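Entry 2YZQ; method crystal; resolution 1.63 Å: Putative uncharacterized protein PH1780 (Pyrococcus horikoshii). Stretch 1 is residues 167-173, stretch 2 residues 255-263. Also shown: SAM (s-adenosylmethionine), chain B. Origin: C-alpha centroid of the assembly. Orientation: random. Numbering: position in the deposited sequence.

Stretch 1, residues 167-173: GNLVGIV
Stretch 2, residues 255-263: LPVIRGEGD

Two strands need not share a hydrogen-bonded ladder to pack; here one direct backbone bond at one end and three apolar side-chain contacts join them. The contact between residues 167-173 and 255-263 of PH1780 is a compact example. Strand 169-173 and strand 255-259 run nearly antiparallel, at 158° between their N-to-C directions, but their axes come no closer than 9.6 Å, too far for direct backbone pairing, so side chains must fill the gap. The chains draw together where the CA atoms of Leu169 and Gly262 are 5.0 Å apart, Gly262 lying in the loop after the second strand; between the strands themselves, the CA atoms of Ile172 and Pro256 are 8.8 Å apart.

The close approach is held by the backbone. Leu169 N donates to Gly262 O over 3.1 Å, with an almost linear N-H...O angle of 169°. The same carbonyl accepts from a water, 3.0 Å from Gly262 O and 2.6 Å from Gly167 O, which donates to both and so ties the start of the first stretch to the second. Gly262 (phi/psi -160/34) has room for a CB, whereas at Gly167 (92/2) one would jam against the preceding carbonyl oxygen. Gly260, at 61/-139, sits in a turn closed by reciprocal backbone bonds, Arg259 N to Asp263 O at 3.0 Å and Asp263 N to Arg259 O at 3.1 Å. A salt bridge supplements them: with Arg259 ptp (chi1 to chi3) and Asp263 t, Arg259 NE lies 3.5 Å from Asp263 OD2; the oxygen is well out of the guanidinium plane, so the attraction is of charges alone.

Leu169 has 76 Å² covered by the second stretch, the largest value of any residue here, and makes two of the three apolar contacts. Its CA-to-CB bond points toward the second stretch, and chi1 of 180° (t) with chi2 of 68° (p) extends the side chain so that CD2 reaches two partners: Pro256 CB at 4.1 Å from Leu169 CD2, and Ile258 CG2 at 4.0 Å from Leu169 CD2. The CA-to-CB bond of Ile258 also points toward the first stretch, with chi1 69° (p) and chi2 167° (t). Pro256 has a C-gamma exo pucker and phi/psi of -62/144; it lies between Leu255 (mp) and Val257 (t), whose CA-to-CB bonds point away from the first stretch.

Farther along, Ile172 bridges a CA separation of 8.8 Å. Its backbone is extended (-157/150), its CA-to-CB bond points toward the second stretch, and a tt rotamer (chi1 -173°, chi2 157°) carries Ile172 CD1 to 3.9 Å from Pro256 CG. The CA-to-CB bond of Val170 (m, -128/-7) points away, and Gly171 is nearly fully extended at -176/-171.

The ligand lies beside Ile172 and Pro256. The S-adenosylmethionine atom C4 lies 3.6 Å from Ile172 CG2, while its N6 is 3.3 Å from Pro256 CD and 3.9 Å from Leu255 CA. Ile172 and Pro256 thus meet each other and both border the adenine. With 236 Å² buried in all, the contact is modest.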

# COMPACT_ATOMS: atom_id res chain seq x y z
N GLY A 167 -4.02 2.66 -25.96
CA GLY A 167 -3.01 2.58 -24.92
C GLY A 167 -2.80 3.83 -24.10
O GLY A 167 -1.93 3.85 -23.22
N ASN A 168 -3.57 4.88 -24.37
CA ASN A 168 -3.46 6.13 -23.62
C ASN A 168 -4.11 5.99 -22.25
O ASN A 168 -5.15 5.35 -22.11
CB ASN A 168 -4.15 7.27 -24.37
CG ASN A 168 -3.60 7.47 -25.77
OD1 ASN A 168 -2.41 7.76 -25.95
ND2 ASN A 168 -4.46 7.33 -26.77
N LEU A 169 -3.52 6.61 -21.23
CA LEU A 169 -4.06 6.57 -19.88
C LEU A 169 -5.34 7.40 -19.79
O LEU A 169 -5.33 8.60 -20.10
CB LEU A 169 -3.03 7.11 -18.88
CG LEU A 169 -3.45 7.12 -17.41
CD1 LEU A 169 -3.58 5.69 -16.90
CD2 LEU A 169 -2.42 7.89 -16.59
N VAL A 170 -6.45 6.78 -19.39
CA VAL A 170 -7.72 7.51 -19.28
C VAL A 170 -8.41 7.37 -17.93
O VAL A 170 -9.41 8.03 -17.67
CB VAL A 170 -8.74 7.08 -20.37
CG1 VAL A 170 -8.18 7.37 -21.75
CG2 VAL A 170 -9.09 5.60 -20.22
N GLY A 171 -7.88 6.51 -17.06
CA GLY A 171 -8.50 6.34 -15.76
C GLY A 171 -7.72 5.40 -14.87
O GLY A 171 -6.59 5.00 -15.19
N ILE A 172 -8.32 5.04 -13.75
CA ILE A 172 -7.67 4.14 -12.81
C ILE A 172 -8.79 3.52 -11.98
O ILE A 172 -9.83 4.14 -11.78
CB ILE A 172 -6.65 4.91 -11.94
CG1 ILE A 172 -5.84 3.94 -11.08
CG2 ILE A 172 -7.35 5.99 -11.11
CD1 ILE A 172 -4.50 4.50 -10.64
N VAL A 173 -8.59 2.29 -11.51
CA VAL A 173 -9.63 1.63 -10.73
C VAL A 173 -9.08 0.71 -9.65
O VAL A 173 -8.03 0.09 -9.84
CB VAL A 173 -10.56 0.79 -11.67
CG1 VAL A 173 -9.77 -0.34 -12.34
CG2 VAL A 173 -11.73 0.23 -10.88
N LEU A 255 0.68 5.97 -7.86
CA LEU A 255 0.50 6.98 -8.91
C LEU A 255 1.11 6.48 -10.20
O LEU A 255 2.27 6.07 -10.23
CB LEU A 255 1.20 8.30 -8.56
CG LEU A 255 0.62 9.27 -7.53
CD1 LEU A 255 0.62 8.63 -6.16
CD2 LEU A 255 1.45 10.55 -7.53
N PRO A 256 0.33 6.47 -11.29
CA PRO A 256 0.90 6.02 -12.55
C PRO A 256 2.04 6.99 -12.90
O PRO A 256 1.95 8.18 -12.61
CB PRO A 256 -0.26 6.17 -13.52
CG PRO A 256 -1.45 5.83 -12.67
CD PRO A 256 -1.15 6.56 -11.37
N VAL A 257 3.11 6.47 -13.48
CA VAL A 257 4.24 7.32 -13.88
C VAL A 257 4.08 7.53 -15.37
O VAL A 257 3.92 6.57 -16.12
CB VAL A 257 5.58 6.61 -13.60
CG1 VAL A 257 6.75 7.48 -14.11
CG2 VAL A 257 5.72 6.35 -12.11
N ILE A 258 4.11 8.79 -15.80
CA ILE A 258 3.93 9.10 -17.21
C ILE A 258 4.93 10.09 -17.79
O ILE A 258 5.75 10.67 -17.08
CB ILE A 258 2.54 9.72 -17.48
CG1 ILE A 258 2.47 11.12 -16.86
CG2 ILE A 258 1.45 8.82 -16.91
CD1 ILE A 258 1.28 11.95 -17.30
N ARG A 259 4.82 10.26 -19.10
CA ARG A 259 5.60 11.21 -19.87
C ARG A 259 4.51 11.86 -20.71
O ARG A 259 3.43 11.28 -20.85
CB ARG A 259 6.62 10.51 -20.77
CG ARG A 259 6.01 9.79 -21.96
CD ARG A 259 7.07 9.29 -22.93
NE ARG A 259 7.85 8.19 -22.39
CZ ARG A 259 8.77 7.51 -23.08
NH1 ARG A 259 9.02 7.83 -24.34
NH2 ARG A 259 9.43 6.52 -22.51
N GLY A 260 4.75 13.05 -21.24
CA GLY A 260 3.73 13.70 -22.04
C GLY A 260 2.47 13.97 -21.23
O GLY A 260 2.56 14.36 -20.07
N GLU A 261 1.31 13.77 -21.84
CA GLU A 261 0.05 14.02 -21.14
C GLU A 261 -0.59 12.77 -20.54
O GLU A 261 -1.28 12.84 -19.52
CB GLU A 261 -0.95 14.69 -22.09
CG GLU A 261 -0.56 16.11 -22.48
CD GLU A 261 -1.58 16.78 -23.37
OE1 GLU A 261 -1.39 17.97 -23.70
OE2 GLU A 261 -2.57 16.11 -23.75
N GLY A 262 -0.36 11.62 -21.17
CA GLY A 262 -0.94 10.38 -20.66
C GLY A 262 -0.23 9.14 -21.18
O GLY A 262 -0.86 8.10 -21.38
N ASP A 263 1.08 9.26 -21.37
CA ASP A 263 1.89 8.15 -21.87
C ASP A 263 2.43 7.38 -20.67
O ASP A 263 3.40 7.80 -20.04
CB ASP A 263 3.04 8.70 -22.71
CG ASP A 263 3.89 7.61 -23.35
OD1 ASP A 263 3.68 6.41 -23.05
OD2 ASP A 263 4.78 7.95 -24.15
N SAM B . -7.08 1.21 -0.02
CA SAM B . -7.84 2.44 0.20
C SAM B . -9.18 2.11 0.83
O SAM B . -9.86 2.99 1.34
OXT SAM B . -9.60 0.96 0.82
CB SAM B . -8.04 3.16 -1.14
CG SAM B . -8.38 4.63 -0.89
SD SAM B . -8.34 5.55 -2.46
CE SAM B . -9.04 7.13 -1.88
C5' SAM B . -9.63 4.82 -3.48
C4' SAM B . -9.96 5.77 -4.63
O4' SAM B . -8.75 6.37 -5.14
C3' SAM B . -10.62 5.03 -5.81
O3' SAM B . -11.72 5.81 -6.31
C2' SAM B . -9.48 4.91 -6.83
O2' SAM B . -9.97 4.78 -8.16
C1' SAM B . -8.74 6.23 -6.57
N9 SAM B . -7.35 6.23 -7.04
C8 SAM B . -6.37 5.29 -6.81
N7 SAM B . -5.24 5.72 -7.30
C5 SAM B . -5.46 6.88 -7.97
C6 SAM B . -4.68 7.76 -8.77
N6 SAM B . -3.35 7.50 -9.03
N1 SAM B . -5.26 8.87 -9.27
C2 SAM B . -6.56 9.13 -9.10
N3 SAM B . -7.32 8.35 -8.33
C4 SAM B . -6.82 7.22 -7.79
O HOH W 1 0.00 5.39 -22.41